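Local structure of putative short-chain dehydrogenase/reductase (Burkholderia xenovorans, 5K9Z) at residues N94-V99 with L117-D122; C142-A147 with Y234-D239; S148-M153 with A160-K165; R215-G220 with V250-T255. The protein probably acts as a short-chain dehydrogenase/reductase, an oxidoreductase working on CH-OH groups with NAD or NADP as acceptor. All blocks are in the same frame, centred on the assembly; numbering follows the deposited sequence.

Contact 1: N94-V99 with L117-D122; sequences NNAGFV and LGVLLD
The CA atoms of Ala96 and Leu120 are the nearest pair, 7.0 Å apart, where the extended chain 94-99 passes the side of helix 110-138. The sequence Asn94-Asn95-Ala96-Gly97 is the Asn-Asn-Ala-Gly motif of short-chain dehydrogenases, at the end of a central strand of the Rossmann fold. No hydrogen bond joins the two segments. The contact is apolar and carried by four side chains. Ala96 CB points at the helix and lies 3.8 Å from Val119 CG1. Phe98 has CG anti to the backbone N (chi1 -180°), which swings the start of the ring to the helix side. Val119 lies over one ring face. Its CG2 is 4.1 Å from the Phe98 ring centroid and 13° off the ring normal, a CH-pi contact, while CG1 touches Phe98 CD2 at 3.7 Å. The two side chains cross at about a right angle. Leu120 takes the ring edge: its CG lies near the ring plane, 3.9 Å from Phe98 CD2. Phe98 also packs on Phe272 of the second subunit, so it belongs to the contact between subunits. On the helix, a wider pi-type turn spans 118-122, and Leu117 O accepts from both Leu121 N and Asp122 N. The two methyls of Leu120 also reach the loop backbone, CD2 at 3.6 Å from Phe98 O and CD1 at 3.8 Å from Val99 O.

Contact 2: C142-A147 with Y234-D239; sequences CILSVA and YLASDD
Cys142 and Leu144 meet Leu235 and Ala236 in a buried apolar contact, where strand 141-146 is covered by the last turn of helix 225-236. All four residues are buried, and no hydrogen bond crosses between the segments. The nearest backbone pair is Cys142 and Ala236, with CA atoms 6.0 Å apart. Leu144 has the largest share of the contact. Its CD2 lies against Leu235, 3.8 Å from CB of that residue, while its other methyl, CD1, reaches over to Ala236 CB at 4.1 Å. This is the layering of a Rossmann fold, a parallel sheet with helices on both faces. Cys142 and Leu144 point to helix 225-236, while the alternate residues Ile143 and Ser145 pack on helix 110-138. Cys142 SG is anti to the backbone N (chi1 -176°) and rests by the helix end, 3.6 Å from Leu235 O and 3.9 Å from Ala236 CA. Leu235 O itself takes a hydrogen bond from Arg185 NH2. The chain leaves helical angles at Ser237. There Tyr234 O is gripped by two donors of one residue, Ser237 OG at 2.7 Å and Ser237 N at 3.1 Å.

Contact 3: S148-M153 with A160-K165; sequences STAGVM and AYTSAK
Ser148 and Ala150 line up along the edge of the Tyr161 ring. Tyr161 CG is anti to the backbone N (chi1 -168°), and the ring reaches from the helix to the loop. Ala150 CB meets it at CD2, 3.6 Å away, and Ser148 OG lies 3.6 Å from Tyr161 CE2. The same Ser148 OG accepts from Ala150 N at 2.9 Å, with an N-H...O angle of 160°. This is an ST turn, and it holds Ser148 OG in place. Lys165 sets out toward the loop, then bends at chi2 (-67°), which places CD beside Ser148 CB. The rest of the chain is extended, and NZ ends at a hydrogen bond with Val146 O. Lys165 CG lies over one face of the Tyr161 ring, toward its rim. Packing is tight at Gly151, where CA is 3.4 Å from Lys165 CB; with no side chain there, loop and helix come close. Thr162 turns CG2 to Ala150 O, at 3.2 Å. Its OG1 is hydrogen-bonded to Pro158 O. A water also bridges the segments, donating to Thr162 OG1 and to Met153 O at 2.7 Å. Tyr161 and Lys165 form the Tyr-x-x-x-Lys pattern of short-chain dehydrogenases. With Ser148 thirteen residues before the tyrosine, the arrangement is consistent with the Ser-Tyr-Lys active site of that family.

Contact 4: R215-G220 with V250-T255; sequences RASPLG and VDSGVT
Ser217 and Ser252 join two turns at the surface of the Rossmann-type domain, where the chain after strand 184-191 meets the turn after strand 247-250. Segment 215-220 ends helix 205-216 and lies between the last two sheet strands, where the variable substrate-binding part of this family usually sits. The other segment leads from edge strand 247-250 into helix 254-257. One hydrogen bond crosses, Ser217 OG to Ser252 OG at 2.7 Å; either hydroxyl could donate. Ser217 OG also receives a weak bond from Leu219 N, within the type I turn 217-220. Carbon contacts surround this pair. Pro218 CD lies 3.6 Å from Ser252 CB and 3.6 Å from Val254 CG2. Val254 has CG1 anti to the backbone N (chi1 165°), which leaves CG2 beside the N and facing Pro218; these side chains cross at about a right angle. Leu219 reaches in with CD1, 3.8 Å from Ser252 OG. The turn 251-254 is of type I' and is held by the Asp251 carboxylate. Its OD1 forms an Asx turn with Gly253 N at 2.8 Å, met from above the plane, and its OD2 accepts from Thr255 N at 2.9 Å on the syn side, tilted 30° out of the plane.

How the contacts relate
Contact 3 holds the probable active site, and contact 1 lies next to it. Their centres are about 11 Å apart, and they share a packing face, with Leu120 CD1 at 3.5 Å from Tyr161 CD1. Contact 2 lies farther off on strand 141-146, its centre about 19 Å from that of contact 3. It borders contact 1 through the sheet, where Asn94 N lies 2.7 Å from Leu144 O, a probable hydrogen bond. Contact 3 is nested in the chain loop that contact 2 closes. Contact 4 touches only contact 3 among these, with Thr149 CG2 at 3.4 Å from Asp251 CB. Its centre is about 24 Å from that of contact 1.

Contact 1: N94-V99 with L117-D122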
loop_
_atom_site.group_PDB
_atom_site.type_symbol
_atom_site.label_atom_id
_atom_site.label_comp_id
_atom_site.label_asym_id
_atom_site.label_seq_id
_atom_site.Cartn_x
_atom_site.Cartn_y
_atom_site.Cartn_z
ATOM N N ASN C 94 -0.169 -22.328 3.190
ATOM C CA ASN C 94 0.171 -22.371 1.770
ATOM C C ASN C 94 1.501 -21.665 1.594
ATOM O O ASN C 94 1.559 -20.435 1.582
ATOM C CB ASN C 94 -0.898 -21.696 0.927
ATOM C CG ASN C 94 -2.240 -22.348 1.080
ATOM O OD1 ASN C 94 -2.376 -23.550 0.863
ATOM N ND2 ASN C 94 -3.238 -21.571 1.492
ATOM N N ASN C 95 2.570 -22.443 1.470
ATOM C CA ASN C 95 3.922 -21.912 1.405
ATOM C C ASN C 95 4.692 -22.598 0.283
ATOM O O ASN C 95 4.578 -23.814 0.087
ATOM C CB ASN C 95 4.631 -22.099 2.752
ATOM C CG ASN C 95 6.133 -21.891 2.655
ATOM O OD1 ASN C 95 6.904 -22.856 2.608
ATOM N ND2 ASN C 95 6.553 -20.642 2.604
ATOM N N ALA C 96 5.473 -21.815 -0.458
ATOM C CA ALA C 96 6.350 -22.365 -1.486
ATOM C C ALA C 96 7.632 -21.554 -1.525
ATOM O O ALA C 96 7.586 -20.321 -1.573
ATOM C CB ALA C 96 5.681 -22.363 -2.867
ATOM N N GLY C 97 8.766 -22.247 -1.444
ATOM C CA GLY C 97 10.068 -21.639 -1.649
ATOM C C GLY C 97 10.382 -21.659 -3.126
ATOM O O GLY C 97 11.094 -22.548 -3.604
ATOM N N PHE C 98 9.811 -20.718 -3.870
ATOM C CA PHE C 98 9.766 -20.827 -5.324
ATOM C C PHE C 98 9.615 -19.430 -5.905
ATOM O O PHE C 98 8.857 -18.622 -5.367
ATOM C CB PHE C 98 8.599 -21.722 -5.766
ATOM C CG PHE C 98 8.486 -21.885 -7.258
ATOM C CD1 PHE C 98 9.208 -22.866 -7.922
ATOM C CD2 PHE C 98 7.662 -21.052 -8.002
ATOM C CE1 PHE C 98 9.093 -23.031 -9.309
ATOM C CE2 PHE C 98 7.559 -21.203 -9.386
ATOM C CZ PHE C 98 8.271 -22.185 -10.037
ATOM N N VAL C 99 10.329 -19.148 -6.995
ATOM C CA VAL C 99 10.302 -17.833 -7.630
ATOM C C VAL C 99 9.776 -17.908 -9.060
ATOM O O VAL C 99 8.864 -17.155 -9.438
ATOM C CB VAL C 99 11.697 -17.160 -7.599
ATOM C CG1 VAL C 99 11.631 -15.785 -8.257
ATOM C CG2 VAL C 99 12.192 -17.042 -6.173
ATOM N N LEU C 117 2.746 -19.238 -12.028
ATOM C CA LEU C 117 1.436 -19.057 -11.402
ATOM C C LEU C 117 0.848 -20.378 -10.908
ATOM O O LEU C 117 0.072 -20.381 -9.947
ATOM C CB LEU C 117 0.490 -18.359 -12.381
ATOM C CG LEU C 117 0.438 -16.816 -12.322
ATOM C CD1 LEU C 117 1.800 -16.169 -12.374
ATOM C CD2 LEU C 117 -0.411 -16.299 -13.471
ATOM N N GLY C 118 1.225 -21.505 -11.530
ATOM C CA GLY C 118 0.728 -22.796 -11.075
ATOM C C GLY C 118 1.135 -23.093 -9.646
ATOM O O GLY C 118 0.324 -23.565 -8.841
ATOM N N VAL C 119 2.381 -22.763 -9.299
ATOM C CA VAL C 119 2.880 -22.961 -7.946
ATOM C C VAL C 119 2.405 -21.834 -7.019
ATOM O O VAL C 119 1.895 -22.081 -5.917
ATOM C CB VAL C 119 4.422 -23.055 -7.958
ATOM C CG1 VAL C 119 4.950 -23.186 -6.556
ATOM C CG2 VAL C 119 4.933 -24.217 -8.878
ATOM N N LEU C 120 2.621 -20.581 -7.423
ATOM C CA LEU C 120 2.471 -19.470 -6.490
ATOM C C LEU C 120 1.034 -19.010 -6.318
ATOM O O LEU C 120 0.725 -18.368 -5.304
ATOM C CB LEU C 120 3.353 -18.290 -6.919
ATOM C CG LEU C 120 4.866 -18.575 -6.874
ATOM C CD1 LEU C 120 5.712 -17.359 -7.278
ATOM C CD2 LEU C 120 5.299 -19.065 -5.502
ATOM N N LEU C 121 0.168 -19.269 -7.290
ATOM C CA LEU C 121 -1.225 -18.839 -7.219
ATOM C C LEU C 121 -2.184 -20.022 -7.236
ATOM O O LEU C 121 -2.995 -20.155 -6.309
ATOM C CB LEU C 121 -1.547 -17.874 -8.376
ATOM C CG LEU C 121 -3.022 -17.472 -8.525
ATOM C CD1 LEU C 121 -3.576 -16.908 -7.219
ATOM C CD2 LEU C 121 -3.188 -16.461 -9.659
ATOM N N ASP C 122 -2.114 -20.893 -8.256
ATOM C CA ASP C 122 -3.040 -22.025 -8.303
ATOM C C ASP C 122 -2.902 -22.871 -7.050
ATOM O O ASP C 122 -3.906 -23.295 -6.463
ATOM C CB ASP C 122 -2.775 -22.894 -9.537
ATOM C CG ASP C 122 -3.000 -22.160 -10.846
ATOM O OD1 ASP C 122 -3.666 -21.109 -10.865
ATOM O OD2 ASP C 122 -2.436 -22.617 -11.863
#

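Contact 2: C142-A147 with Y234-D239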
loop_
_atom_site.group_PDB
_atom_site.type_symbol
_atom_site.label_atom_id
_atom_site.label_comp_id
_atom_site.label_asym_id
_atom_site.label_seq_id
_atom_site.Cartn_x
_atom_site.Cartn_y
_atom_site.Cartn_z
ATOM N N CYS C 142 -7.950 -22.068 10.437
ATOM C CA CYS C 142 -7.146 -20.918 10.069
ATOM C C CYS C 142 -6.369 -21.281 8.812
ATOM O O CYS C 142 -5.596 -22.242 8.825
ATOM C CB CYS C 142 -6.194 -20.554 11.217
ATOM S SG CYS C 142 -5.257 -19.096 10.917
ATOM N N ILE C 143 -6.571 -20.532 7.731
ATOM C CA ILE C 143 -5.869 -20.768 6.472
ATOM C C ILE C 143 -4.886 -19.625 6.248
ATOM O O ILE C 143 -5.278 -18.451 6.184
ATOM C CB ILE C 143 -6.851 -20.901 5.299
ATOM C CG1 ILE C 143 -7.837 -22.047 5.579
ATOM C CG2 ILE C 143 -6.099 -21.165 4.027
ATOM C CD1 ILE C 143 -8.971 -22.164 4.561
ATOM N N LEU C 144 -3.611 -19.965 6.126
ATOM C CA LEU C 144 -2.548 -18.966 6.070
ATOM C C LEU C 144 -1.724 -19.166 4.809
ATOM O O LEU C 144 -1.383 -20.296 4.458
ATOM C CB LEU C 144 -1.647 -19.055 7.313
ATOM C CG LEU C 144 -2.339 -18.870 8.663
ATOM C CD1 LEU C 144 -1.411 -19.186 9.831
ATOM C CD2 LEU C 144 -2.864 -17.446 8.766
ATOM N N SER C 145 -1.406 -18.070 4.123
ATOM C CA SER C 145 -0.612 -18.131 2.906
ATOM C C SER C 145 0.629 -17.262 3.069
ATOM O O SER C 145 0.550 -16.133 3.560
ATOM C CB SER C 145 -1.419 -17.671 1.689
ATOM O OG SER C 145 -2.578 -18.478 1.504
ATOM N N VAL C 146 1.775 -17.778 2.641
ATOM C CA VAL C 146 3.020 -17.012 2.701
ATOM C C VAL C 146 3.102 -16.255 1.383
ATOM O O VAL C 146 3.439 -16.828 0.334
ATOM C CB VAL C 146 4.233 -17.912 2.930
ATOM C CG1 VAL C 146 5.557 -17.078 2.946
ATOM C CG2 VAL C 146 4.046 -18.700 4.233
ATOM N N ALA C 147 2.736 -14.977 1.421
ATOM C CA ALA C 147 2.838 -14.172 0.214
ATOM C C ALA C 147 4.229 -13.553 0.213
ATOM O O ALA C 147 5.209 -14.276 0.401
ATOM C CB ALA C 147 1.721 -13.126 0.140
ATOM N N TYR C 234 1.638 -16.736 15.417
ATOM C CA TYR C 234 0.778 -15.675 15.947
ATOM C C TYR C 234 -0.589 -15.679 15.256
ATOM O O TYR C 234 -1.637 -15.695 15.920
ATOM C CB TYR C 234 1.431 -14.301 15.806
ATOM C CG TYR C 234 0.441 -13.187 16.084
ATOM C CD1 TYR C 234 -0.043 -12.960 17.372
ATOM C CD2 TYR C 234 -0.045 -12.394 15.051
ATOM C CE1 TYR C 234 -0.975 -11.950 17.626
ATOM C CE2 TYR C 234 -0.978 -11.398 15.286
ATOM C CZ TYR C 234 -1.430 -11.173 16.570
ATOM O OH TYR C 234 -2.359 -10.178 16.784
ATOM N N LEU C 235 -0.597 -15.690 13.920
ATOM C CA LEU C 235 -1.869 -15.638 13.206
ATOM C C LEU C 235 -2.727 -16.878 13.456
ATOM O O LEU C 235 -3.962 -16.783 13.425
ATOM C CB LEU C 235 -1.644 -15.440 11.706
ATOM C CG LEU C 235 -1.166 -14.059 11.245
ATOM C CD1 LEU C 235 -0.891 -14.048 9.756
ATOM C CD2 LEU C 235 -2.172 -12.977 11.606
ATOM N N ALA C 236 -2.109 -18.041 13.701
ATOM C CA ALA C 236 -2.893 -19.249 13.967
ATOM C C ALA C 236 -3.371 -19.340 15.412
ATOM O O ALA C 236 -4.283 -20.125 15.706
ATOM C CB ALA C 236 -2.092 -20.504 13.634
ATOM N N SER C 237 -2.786 -18.556 16.311
ATOM C CA SER C 237 -3.065 -18.691 17.728
ATOM C C SER C 237 -4.416 -18.067 18.066
ATOM O O SER C 237 -4.977 -17.283 17.299
ATOM C CB SER C 237 -1.958 -18.029 18.559
ATOM O OG SER C 237 -2.026 -16.610 18.474
ATOM N N ASP C 238 -4.949 -18.439 19.229
ATOM C CA ASP C 238 -6.204 -17.844 19.667
ATOM C C ASP C 238 -6.093 -16.335 19.897
ATOM O O ASP C 238 -7.117 -15.649 19.838
ATOM C CB ASP C 238 -6.697 -18.529 20.944
ATOM C CG ASP C 238 -7.158 -19.962 20.700
ATOM O OD1 ASP C 238 -7.535 -20.291 19.552
ATOM O OD2 ASP C 238 -7.127 -20.763 21.662
ATOM N N ASP C 239 -4.886 -15.802 20.162
ATOM C CA ASP C 239 -4.720 -14.346 20.269
ATOM C C ASP C 239 -5.196 -13.619 19.015
ATOM O O ASP C 239 -5.578 -12.442 19.080
ATOM C CB ASP C 239 -3.250 -13.960 20.510
ATOM C CG ASP C 239 -2.770 -14.231 21.933
ATOM O OD1 ASP C 239 -3.611 -14.369 22.852
ATOM O OD2 ASP C 239 -1.528 -14.279 22.125
#

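Contact 3: S148-M153 with A160-K165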
loop_
_atom_site.group_PDB
_atom_site.type_symbol
_atom_site.label_atom_id
_atom_site.label_comp_id
_atom_site.label_asym_id
_atom_site.label_seq_id
_atom_site.Cartn_x
_atom_site.Cartn_y
_atom_site.Cartn_z
ATOM N N SER C 148 4.325 -12.233 0.091
ATOM C CA SER C 148 5.598 -11.523 -0.033
ATOM C C SER C 148 5.301 -10.036 -0.116
ATOM O O SER C 148 4.204 -9.636 -0.506
ATOM C CB SER C 148 6.366 -11.955 -1.288
ATOM O OG SER C 148 7.379 -11.029 -1.594
ATOM N N THR C 149 6.318 -9.216 0.186
ATOM C CA THR C 149 6.204 -7.789 -0.079
ATOM C C THR C 149 5.931 -7.517 -1.552
ATOM O O THR C 149 5.324 -6.492 -1.892
ATOM C CB THR C 149 7.487 -7.053 0.352
ATOM O OG1 THR C 149 8.626 -7.714 -0.198
ATOM C CG2 THR C 149 7.622 -7.054 1.843
ATOM N N ALA C 150 6.351 -8.425 -2.441
ATOM C CA ALA C 150 6.019 -8.301 -3.853
ATOM C C ALA C 150 4.520 -8.427 -4.118
ATOM O O ALA C 150 4.062 -8.055 -5.207
ATOM C CB ALA C 150 6.790 -9.354 -4.662
ATOM N N GLY C 151 3.747 -8.892 -3.144
ATOM C CA GLY C 151 2.298 -8.872 -3.258
ATOM C C GLY C 151 1.664 -7.561 -2.864
ATOM O O GLY C 151 0.459 -7.379 -3.058
ATOM N N VAL C 152 2.468 -6.628 -2.368
ATOM C CA VAL C 152 1.972 -5.355 -1.873
ATOM C C VAL C 152 2.358 -4.179 -2.773
ATOM O O VAL C 152 1.645 -3.162 -2.773
ATOM C CB VAL C 152 2.486 -5.138 -0.427
ATOM C CG1 VAL C 152 2.532 -3.687 -0.028
ATOM C CG2 VAL C 152 1.641 -5.966 0.566
ATOM N N MET C 153 3.409 -4.307 -3.584
ATOM C CA MET C 153 3.793 -3.256 -4.518
ATOM C C MET C 153 4.706 -3.859 -5.581
ATOM O O MET C 153 5.160 -5.002 -5.462
ATOM C CB MET C 153 4.450 -2.090 -3.770
ATOM C CG MET C 153 5.771 -2.441 -3.100
ATOM S SD MET C 153 6.658 -1.033 -2.322
ATOM C CE MET C 153 6.904 0.020 -3.747
ATOM N N ALA C 160 6.054 -12.209 -12.860
ATOM C CA ALA C 160 5.092 -13.262 -12.536
ATOM C C ALA C 160 4.959 -13.418 -11.033
ATOM O O ALA C 160 3.845 -13.551 -10.506
ATOM C CB ALA C 160 5.507 -14.584 -13.176
ATOM N N TYR C 161 6.091 -13.394 -10.331
ATOM C CA TYR C 161 6.089 -13.419 -8.875
ATOM C C TYR C 161 5.212 -12.315 -8.311
ATOM O O TYR C 161 4.326 -12.568 -7.489
ATOM C CB TYR C 161 7.518 -13.254 -8.372
ATOM C CG TYR C 161 7.748 -13.532 -6.912
ATOM C CD1 TYR C 161 7.965 -14.838 -6.468
ATOM C CD2 TYR C 161 7.856 -12.488 -5.985
ATOM C CE1 TYR C 161 8.239 -15.105 -5.146
ATOM C CE2 TYR C 161 8.149 -12.744 -4.650
ATOM C CZ TYR C 161 8.325 -14.053 -4.239
ATOM O OH TYR C 161 8.596 -14.318 -2.924
ATOM N N THR C 162 5.410 -11.085 -8.788
ATOM C CA THR C 162 4.662 -9.962 -8.238
ATOM C C THR C 162 3.163 -10.118 -8.512
ATOM O O THR C 162 2.336 -9.882 -7.624
ATOM C CB THR C 162 5.203 -8.654 -8.822
ATOM O OG1 THR C 162 6.592 -8.470 -8.451
ATOM C CG2 THR C 162 4.378 -7.476 -8.354
ATOM N N SER C 163 2.794 -10.531 -9.728
ATOM C CA SER C 163 1.381 -10.693 -10.048
ATOM C C SER C 163 0.753 -11.798 -9.201
ATOM O O SER C 163 -0.348 -11.633 -8.648
ATOM C CB SER C 163 1.238 -10.985 -11.540
ATOM O OG SER C 163 -0.107 -11.047 -11.944
ATOM N N ALA C 164 1.436 -12.941 -9.105
ATOM C CA ALA C 164 0.948 -14.062 -8.303
ATOM C C ALA C 164 0.754 -13.658 -6.846
ATOM O O ALA C 164 -0.255 -14.002 -6.227
ATOM C CB ALA C 164 1.931 -15.230 -8.392
ATOM N N LYS C 165 1.718 -12.935 -6.276
ATOM C CA LYS C 165 1.629 -12.593 -4.859
ATOM C C LYS C 165 0.514 -11.585 -4.603
ATOM O O LYS C 165 -0.147 -11.650 -3.561
ATOM C CB LYS C 165 2.986 -12.065 -4.364
ATOM C CG LYS C 165 4.091 -13.120 -4.385
ATOM C CD LYS C 165 3.842 -14.245 -3.366
ATOM C CE LYS C 165 4.968 -15.291 -3.386
ATOM N NZ LYS C 165 4.754 -16.384 -2.396
HETATM O O HOH W 1 7.197 -6.347 -6.644
#

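Contact 4: R215-G220 with V250-T255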
loop_
_atom_site.group_PDB
_atom_site.type_symbol
_atom_site.label_atom_id
_atom_site.label_comp_id
_atom_site.label_asym_id
_atom_site.label_seq_id
_atom_site.Cartn_x
_atom_site.Cartn_y
_atom_site.Cartn_z
ATOM N N ARG C 215 21.977 -5.869 4.530
ATOM C CA ARG C 215 22.074 -4.582 3.844
ATOM C C ARG C 215 20.700 -4.046 3.443
ATOM O O ARG C 215 20.508 -2.824 3.375
ATOM C CB ARG C 215 22.980 -4.703 2.614
ATOM N N ALA C 216 19.734 -4.932 3.184
ATOM C CA ALA C 216 18.414 -4.507 2.738
ATOM C C ALA C 216 17.526 -4.007 3.873
ATOM O O ALA C 216 16.580 -3.253 3.605
ATOM C CB ALA C 216 17.712 -5.655 2.003
ATOM N N SER C 217 17.798 -4.405 5.134
ATOM C CA SER C 217 16.916 -4.008 6.229
ATOM C C SER C 217 17.288 -2.623 6.744
ATOM O O SER C 217 18.447 -2.393 7.106
ATOM C CB SER C 217 17.020 -5.000 7.379
ATOM O OG SER C 217 16.326 -4.513 8.517
ATOM N N PRO C 218 16.324 -1.711 6.879
ATOM C CA PRO C 218 16.622 -0.449 7.574
ATOM C C PRO C 218 17.047 -0.676 9.012
ATOM O O PRO C 218 17.798 0.143 9.566
ATOM C CB PRO C 218 15.304 0.330 7.467
ATOM C CG PRO C 218 14.698 -0.178 6.184
ATOM C CD PRO C 218 15.077 -1.634 6.101
ATOM N N LEU C 219 16.644 -1.797 9.613
ATOM C CA LEU C 219 17.094 -2.131 10.955
ATOM C C LEU C 219 18.490 -2.733 10.954
ATOM O O LEU C 219 19.077 -2.905 12.028
ATOM C CB LEU C 219 16.112 -3.105 11.614
ATOM C CG LEU C 219 14.703 -2.532 11.842
ATOM C CD1 LEU C 219 13.620 -3.610 11.981
ATOM C CD2 LEU C 219 14.709 -1.596 13.053
ATOM N N GLY C 220 19.063 -3.031 9.789
ATOM C CA GLY C 220 20.460 -3.397 9.779
ATOM C C GLY C 220 20.758 -4.838 10.118
ATOM O O GLY C 220 21.932 -5.195 10.194
ATOM N N VAL C 250 6.345 -8.419 7.152
ATOM C CA VAL C 250 7.552 -8.588 7.961
ATOM C C VAL C 250 8.714 -8.202 7.054
ATOM O O VAL C 250 9.337 -9.060 6.425
ATOM C CB VAL C 250 7.711 -10.019 8.498
ATOM C CG1 VAL C 250 8.886 -10.097 9.487
ATOM C CG2 VAL C 250 6.405 -10.524 9.145
ATOM N N ASP C 251 9.022 -6.886 6.986
ATOM C CA ASP C 251 9.972 -6.410 5.983
ATOM C C ASP C 251 10.826 -5.247 6.480
ATOM O O ASP C 251 11.338 -4.485 5.658
ATOM C CB ASP C 251 9.210 -5.990 4.701
ATOM C CG ASP C 251 8.463 -4.647 4.852
ATOM O OD1 ASP C 251 8.191 -4.187 5.985
ATOM O OD2 ASP C 251 8.112 -4.056 3.815
ATOM N N SER C 252 10.944 -5.056 7.783
ATOM C CA SER C 252 11.708 -3.953 8.352
ATOM C C SER C 252 11.176 -2.593 7.921
ATOM O O SER C 252 11.893 -1.602 8.020
ATOM C CB SER C 252 13.202 -4.069 8.010
ATOM O OG SER C 252 13.728 -5.251 8.565
ATOM N N GLY C 253 9.938 -2.531 7.426
ATOM C CA GLY C 253 9.290 -1.275 7.075
ATOM C C GLY C 253 9.499 -0.770 5.661
ATOM O O GLY C 253 9.042 0.336 5.346
ATOM N N VAL C 254 10.109 -1.568 4.775
ATOM C CA VAL C 254 10.514 -1.065 3.463
ATOM C C VAL C 254 9.309 -0.626 2.625
ATOM O O VAL C 254 9.370 0.390 1.919
ATOM C CB VAL C 254 11.366 -2.121 2.727
ATOM C CG1 VAL C 254 11.489 -1.774 1.256
ATOM C CG2 VAL C 254 12.754 -2.218 3.378
ATOM N N THR C 255 8.209 -1.395 2.655
ATOM C CA THR C 255 7.100 -1.102 1.745
ATOM C C THR C 255 6.370 0.187 2.129
ATOM O O THR C 255 5.814 0.856 1.255
ATOM C CB THR C 255 6.098 -2.273 1.686
ATOM O OG1 THR C 255 5.586 -2.559 2.994
ATOM C CG2 THR C 255 6.744 -3.530 1.108
#